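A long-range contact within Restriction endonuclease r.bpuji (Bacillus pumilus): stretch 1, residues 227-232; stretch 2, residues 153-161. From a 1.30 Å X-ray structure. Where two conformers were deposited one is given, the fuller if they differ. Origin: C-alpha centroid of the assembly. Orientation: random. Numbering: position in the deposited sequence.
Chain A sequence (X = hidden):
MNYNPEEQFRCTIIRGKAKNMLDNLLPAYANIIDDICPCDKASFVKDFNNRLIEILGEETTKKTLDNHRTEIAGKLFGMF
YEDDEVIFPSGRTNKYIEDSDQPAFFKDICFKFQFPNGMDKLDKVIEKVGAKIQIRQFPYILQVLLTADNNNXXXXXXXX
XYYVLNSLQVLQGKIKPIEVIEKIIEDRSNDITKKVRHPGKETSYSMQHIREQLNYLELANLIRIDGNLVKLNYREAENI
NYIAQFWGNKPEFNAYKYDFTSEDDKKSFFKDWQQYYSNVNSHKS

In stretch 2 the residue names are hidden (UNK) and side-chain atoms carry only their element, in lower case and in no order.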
# COMPACT_ATOMS: atom_id res chain seq x y z
N GLY A 227 -20.00 -1.27 -6.69
CA GLY A 227 -20.52 -2.36 -5.85
C GLY A 227 -20.17 -3.74 -6.41
O GLY A 227 -20.14 -4.73 -5.66
N ASN A 228 -20.03 -3.81 -7.73
CA ASN A 228 -19.91 -5.08 -8.43
C ASN A 228 -18.48 -5.33 -8.93
O ASN A 228 -18.01 -6.47 -8.95
CB ASN A 228 -20.84 -5.09 -9.67
CG ASN A 228 -22.33 -5.10 -9.32
OD1 ASN A 228 -23.16 -4.74 -10.14
ND2 ASN A 228 -22.64 -5.55 -8.15
N LEU A 229 -17.79 -4.27 -9.36
CA LEU A 229 -16.61 -4.42 -10.25
C LEU A 229 -15.54 -3.43 -9.91
O LEU A 229 -15.81 -2.35 -9.38
CB LEU A 229 -17.04 -4.19 -11.68
CG LEU A 229 -17.96 -5.23 -12.28
CD1 LEU A 229 -18.28 -4.85 -13.73
CD2 LEU A 229 -17.35 -6.65 -12.19
N VAL A 230 -14.29 -3.80 -10.26
CA VAL A 230 -13.20 -2.86 -10.25
C VAL A 230 -12.83 -2.57 -11.69
O VAL A 230 -12.48 -3.50 -12.43
CB VAL A 230 -11.98 -3.46 -9.53
CG1 VAL A 230 -10.76 -2.53 -9.65
CG2 VAL A 230 -12.31 -3.78 -8.06
N LYS A 231 -12.91 -1.31 -12.11
CA LYS A 231 -12.67 -0.94 -13.52
C LYS A 231 -11.61 0.14 -13.65
O LYS A 231 -11.51 1.02 -12.82
CB LYS A 231 -13.97 -0.44 -14.15
CG LYS A 231 -15.07 -1.50 -14.22
CD LYS A 231 -16.39 -0.91 -14.65
CE LYS A 231 -16.35 -0.47 -16.11
NZ LYS A 231 -17.67 0.02 -16.58
N LEU A 232 -10.79 0.05 -14.71
CA LEU A 232 -9.84 1.09 -15.02
C LEU A 232 -10.53 2.37 -15.45
O LEU A 232 -11.54 2.35 -16.11
CB LEU A 232 -8.87 0.63 -16.13
CG LEU A 232 -7.93 -0.51 -15.74
CD1 LEU A 232 -7.31 -1.17 -17.00
CD2 LEU A 232 -6.80 -0.05 -14.81
N UNK A 153 -13.40 -9.55 -20.15
CA UNK A 153 -14.06 -9.82 -18.88
C UNK A 153 -13.79 -8.69 -17.90
O UNK A 153 -12.87 -7.88 -18.10
c UNK A 153 -12.18 -11.16 -17.82
c UNK A 153 -11.81 -12.27 -16.87
c UNK A 153 -13.93 -12.33 -19.22
c UNK A 153 -13.65 -11.18 -18.24
N UNK A 154 -14.62 -8.61 -16.86
CA UNK A 154 -14.40 -7.65 -15.81
C UNK A 154 -14.31 -8.36 -14.48
O UNK A 154 -14.87 -9.43 -14.31
c UNK A 154 -15.59 -5.81 -17.09
c UNK A 154 -16.84 -5.01 -17.21
o UNK A 154 -17.95 -5.56 -17.17
c UNK A 154 -15.54 -6.63 -15.80
n UNK A 154 -16.69 -3.71 -17.38
N UNK A 155 -13.54 -7.79 -13.57
CA UNK A 155 -13.23 -8.43 -12.29
C UNK A 155 -13.91 -7.73 -11.13
O UNK A 155 -14.04 -6.50 -11.11
c UNK A 155 -9.44 -9.02 -12.67
c UNK A 155 -11.72 -8.41 -12.05
c UNK A 155 -10.86 -9.04 -13.13
c UNK A 155 -11.34 -10.43 -13.39
N UNK A 156 -14.27 -8.51 -10.14
CA UNK A 156 -14.80 -7.99 -8.89
C UNK A 156 -13.68 -7.80 -7.89
O UNK A 156 -12.56 -8.30 -8.07
o UNK A 156 -15.16 -10.13 -7.84
c UNK A 156 -15.82 -8.96 -8.31
N UNK A 157 -13.98 -7.11 -6.81
CA UNK A 157 -13.05 -6.96 -5.71
C UNK A 157 -12.68 -8.32 -5.12
O UNK A 157 -11.55 -8.52 -4.69
c UNK A 157 -13.65 -6.06 -4.63
c UNK A 157 -14.85 -4.92 -2.34
c UNK A 157 -13.34 -4.85 -2.46
n UNK A 157 -15.29 -5.63 -1.10
c UNK A 157 -12.80 -5.94 -3.38
N UNK A 158 -13.64 -9.23 -5.07
CA UNK A 158 -13.37 -10.58 -4.55
C UNK A 158 -12.41 -11.35 -5.47
O UNK A 158 -11.59 -12.12 -4.98
c UNK A 158 -15.56 -10.84 -3.18
c UNK A 158 -14.71 -11.37 -4.36
o UNK A 158 -16.82 -10.88 -3.28
o UNK A 158 -14.97 -10.44 -2.15
N UNK A 159 -12.54 -11.16 -6.77
CA UNK A 159 -11.61 -11.78 -7.72
C UNK A 159 -10.19 -11.28 -7.45
O UNK A 159 -9.25 -12.08 -7.36
o UNK A 159 -13.56 -13.20 -9.17
o UNK A 159 -13.90 -11.49 -10.56
c UNK A 159 -13.25 -12.07 -9.63
c UNK A 159 -11.98 -11.41 -9.15
N UNK A 160 -10.04 -9.98 -7.29
CA UNK A 160 -8.72 -9.41 -7.06
C UNK A 160 -8.18 -9.84 -5.69
O UNK A 160 -6.97 -10.07 -5.52
c UNK A 160 -9.49 -5.96 -8.71
c UNK A 160 -7.38 -7.30 -6.84
c UNK A 160 -9.17 -7.46 -8.58
c UNK A 160 -8.75 -7.88 -7.17
N UNK A 161 -9.07 -10.03 -4.72
CA UNK A 161 -8.68 -10.51 -3.42
C UNK A 161 -8.12 -11.93 -3.48
O UNK A 161 -7.04 -12.19 -2.98
c UNK A 161 -9.88 -10.44 -2.43
O HOH W 1 -12.34 -5.37 -14.34

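Position 153 carries four side-chain carbons and no heteroatom. The carbon bonded to CA bears two further carbons, one of which extends by one more, so the fork lies at the first atom and one arm is two carbons long: Ile153. Its side chain is out of reach of stretch 1 and takes no part in the contact.

Position 154 has three carbons in a row, the third bearing one oxygen and one nitrogen, which is a terminal amide after two methylenes: Gln154. Its CA-to-CB bond points toward stretch 1, and chi1 is m. The face of the amide covers Leu229, with OE1 of Gln154 3.5 Å from CD1 of Leu229, while NE2 of Gln154 lies 3.5 Å from CE of Lys231, which sits off the edge; both are van der Waals approaches to carbon.

Position 155 again has four carbons, but the first leads to a single second carbon, which forks into two methyls: Leu155. The CA-to-CB bond points sideways and the side chain makes no close approach to stretch 1, so the backbone makes the contact. Val230 N donates to Leu155 O at 2.8 Å with an N-H...O angle of 172°, close to linear. The same oxygen lies 3.4 Å from Leu229 CA, a CA-H...O approach with an angle of 128° at the hydrogen.

Position 156 shows one carbon followed by one oxygen: Ser156. Its CB lies 3.4 Å from Asn228 O although the CA-to-CB bond points away overall. The hydroxyl, with chi1 in p, serves the helix instead: the backbone N of position 159 donates to Ser156 OG at 3.0 Å, a capping bond at the N-cap.

At position 157, four carbons run unbranched to a nitrogen: Lys157. Its CB is 4.3 Å from CG2 of Val230, while the chain end leads away.

Position 158 has two carbons, the second carrying two oxygens, a carboxylate one methylene from CA: Asp158. It is out of reach of stretch 1.

Position 159 repeats that pattern and is Asp159. Its OD2 accepts from Ser156 N at 3.0 Å and 177°, completing a reciprocal pair with the capping bond.

Position 160 has four carbons forked at the first, one arm two carbons long: Ile160. Its CA-to-CB bond points toward stretch 1, and with chi1 m and chi2 t its CD1 reaches 3.6 Å from CB of Val230.

Position 161 has a single side-chain carbon, hence Ala161, beyond reach of stretch 1.

The contact, burying 357 Å² in total, is centred on Val230. Its N binds Leu155 O directly, while water 1 joins its O (2.7 Å, water donating) to Leu155 N (2.8 Å, water accepting), spanning a gap too wide for a direct bond. The valine side chain meets Ile160 on the first turn of the helix, where Ile160 N donates to Ser156 O at 3.1 Å. Polar backbone pairing and apolar packing thus meet at one residue, and the Ser156–Asp159 pair braces the turn from which Ile160 reaches across.

Stretch 2 (153-161) IQLSKDDIA
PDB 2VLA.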